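Local coordinates for transcriptional regulator, MarR family (Listeria monocytogenes str. 4b, PDB 2QWW), which probably acts as a MarR-family repressor, a dimeric transcription regulator that binds DNA through winged helix-turn-helix domains, at residues L44-V49 with A73-G78. Sequence-based numbering, arbitrary orientation.
Sequences LAMINV and AANVDG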
loop_
_atom_site.group_PDB
_atom_site.type_symbol
_atom_site.label_atom_id
_atom_site.label_comp_id
_atom_site.label_asym_id
_atom_site.label_seq_id
_atom_site.Cartn_x
_atom_site.Cartn_y
_atom_site.Cartn_z
ATOM N N LEU A 44 4.746 -0.402 -12.741
ATOM C CA LEU A 44 5.786 0.234 -11.925
ATOM C C LEU A 44 6.220 -0.630 -10.762
ATOM O O LEU A 44 7.385 -0.647 -10.435
ATOM C CB LEU A 44 5.318 1.574 -11.389
ATOM C CG LEU A 44 5.230 2.668 -12.423
ATOM C CD1 LEU A 44 4.465 3.825 -11.846
ATOM C CD2 LEU A 44 6.630 3.082 -12.877
ATOM N N ALA A 45 5.297 -1.354 -10.143
ATOM C CA ALA A 45 5.671 -2.254 -9.060
ATOM C C ALA A 45 6.685 -3.279 -9.573
ATOM O O ALA A 45 7.697 -3.554 -8.921
ATOM C CB ALA A 45 4.450 -2.947 -8.506
HETATM N N MSE A 46 6.418 -3.821 -10.760
HETATM C CA MSE A 46 7.311 -4.788 -11.420
HETATM C C MSE A 46 8.664 -4.167 -11.715
HETATM O O MSE A 46 9.702 -4.758 -11.416
HETATM C CB MSE A 46 6.657 -5.278 -12.711
HETATM C CG MSE A 46 7.472 -6.274 -13.566
HETATM SE SE MSE A 46 6.415 -7.230 -14.977
HETATM C CE MSE A 46 5.206 -8.126 -13.867
ATOM N N ILE A 47 8.639 -2.974 -12.304
ATOM C CA ILE A 47 9.855 -2.236 -12.651
ATOM C C ILE A 47 10.722 -2.055 -11.421
ATOM O O ILE A 47 11.920 -2.269 -11.477
ATOM C CB ILE A 47 9.537 -0.838 -13.225
ATOM C CG1 ILE A 47 8.850 -0.939 -14.586
ATOM C CG2 ILE A 47 10.811 -0.005 -13.384
ATOM C CD1 ILE A 47 9.751 -1.259 -15.741
ATOM N N ASN A 48 10.089 -1.691 -10.312
ATOM C CA ASN A 48 10.775 -1.449 -9.053
ATOM C C ASN A 48 11.392 -2.705 -8.422
ATOM O O ASN A 48 12.501 -2.644 -7.885
ATOM C CB ASN A 48 9.836 -0.713 -8.092
ATOM C CG ASN A 48 9.517 0.720 -8.570
ATOM O OD1 ASN A 48 10.368 1.391 -9.164
ATOM N ND2 ASN A 48 8.290 1.190 -8.299
ATOM N N VAL A 49 10.693 -3.827 -8.512
ATOM C CA VAL A 49 11.229 -5.102 -8.060
ATOM C C VAL A 49 12.444 -5.458 -8.906
ATOM O O VAL A 49 13.477 -5.836 -8.379
ATOM C CB VAL A 49 10.209 -6.230 -8.195
ATOM C CG1 VAL A 49 10.863 -7.588 -7.991
ATOM C CG2 VAL A 49 9.028 -6.041 -7.208
ATOM N N ALA A 73 3.484 -12.848 -16.942
ATOM C CA ALA A 73 4.075 -13.138 -18.236
ATOM C C ALA A 73 3.615 -12.142 -19.308
ATOM O O ALA A 73 4.397 -11.770 -20.179
ATOM C CB ALA A 73 3.759 -14.566 -18.645
ATOM N N ALA A 74 2.358 -11.707 -19.241
ATOM C CA ALA A 74 1.840 -10.699 -20.178
ATOM C C ALA A 74 2.492 -9.338 -19.889
ATOM O O ALA A 74 2.978 -8.658 -20.795
ATOM C CB ALA A 74 0.335 -10.596 -20.067
ATOM N N ASN A 75 2.485 -8.958 -18.615
ATOM C CA ASN A 75 3.108 -7.732 -18.154
ATOM C C ASN A 75 4.592 -7.650 -18.474
ATOM O O ASN A 75 5.084 -6.584 -18.815
ATOM C CB ASN A 75 2.945 -7.577 -16.655
ATOM C CG ASN A 75 1.547 -7.191 -16.251
ATOM O OD1 ASN A 75 0.569 -7.526 -16.915
ATOM N ND2 ASN A 75 1.447 -6.473 -15.139
ATOM N N VAL A 76 5.303 -8.771 -18.336
ATOM C CA VAL A 76 6.725 -8.843 -18.667
ATOM C C VAL A 76 6.935 -8.627 -20.151
ATOM O O VAL A 76 7.828 -7.887 -20.528
ATOM C CB VAL A 76 7.357 -10.190 -18.257
ATOM C CG1 VAL A 76 8.695 -10.428 -18.956
ATOM C CG2 VAL A 76 7.540 -10.259 -16.775
ATOM N N ASP A 77 6.144 -9.275 -21.004
ATOM C CA ASP A 77 6.324 -9.077 -22.442
ATOM C C ASP A 77 6.035 -7.614 -22.823
ATOM O O ASP A 77 6.706 -7.053 -23.678
ATOM C CB ASP A 77 5.482 -10.053 -23.273
ATOM C CG ASP A 77 6.135 -10.379 -24.617
ATOM O OD1 ASP A 77 6.761 -9.484 -25.232
ATOM O OD2 ASP A 77 6.040 -11.546 -25.062
ATOM N N GLY A 78 5.067 -7.000 -22.145
ATOM C CA GLY A 78 4.754 -5.586 -22.339
ATOM C C GLY A 78 5.931 -4.677 -21.993
ATOM O O GLY A 78 6.267 -3.781 -22.759
#
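M46, a selenomethionine, reaches from helix 41-52 to helix 69-81 and meets N75 and V76 there, a compact example of how one long, flexible side chain can span the interface between two neighbouring helices. The CA atoms of M46 and V76 are 8.3 Å from each other, and that distance is bridged mainly from one side. M46 leaves its helix extended, with CG anti to the backbone N (chi1 178°) and the next torsion also near trans, which carries the selenium straight across the gap. At chi3 (-62°) the chain bends and turns the terminal methyl toward N75, while the selenium lies between CB of N75 and CG2 of V76. The methyl CE of M46 lies 3.6 Å from CB of N75, and SE of M46 is 3.9 Å from that same CB, so the asparagine contributes the aliphatic root of its side chain rather than its amide. SE of M46 rests against the CG2 methyl of V76 at 3.7 Å, the two side chains crossing at about a right angle. The same selenium also comes within 3.9 Å of the backbone N of V76, and so sits close against the helix surface itself; the CG2 branch and the backbone N of V76 both face it. The contact is therefore one of van der Waals packing, with M46 supplying over half of the 126 Å² buried. Around it, I67, L65 from helix 58-65 and L79 also touch M46, extending the apolar surroundings of its side chain. By its place in the chain, helix 69-81 corresponds to the probable DNA-recognition helix, here packed against an earlier helix in the hydrophobic core of the winged helix-turn-helix domain of the MarR family.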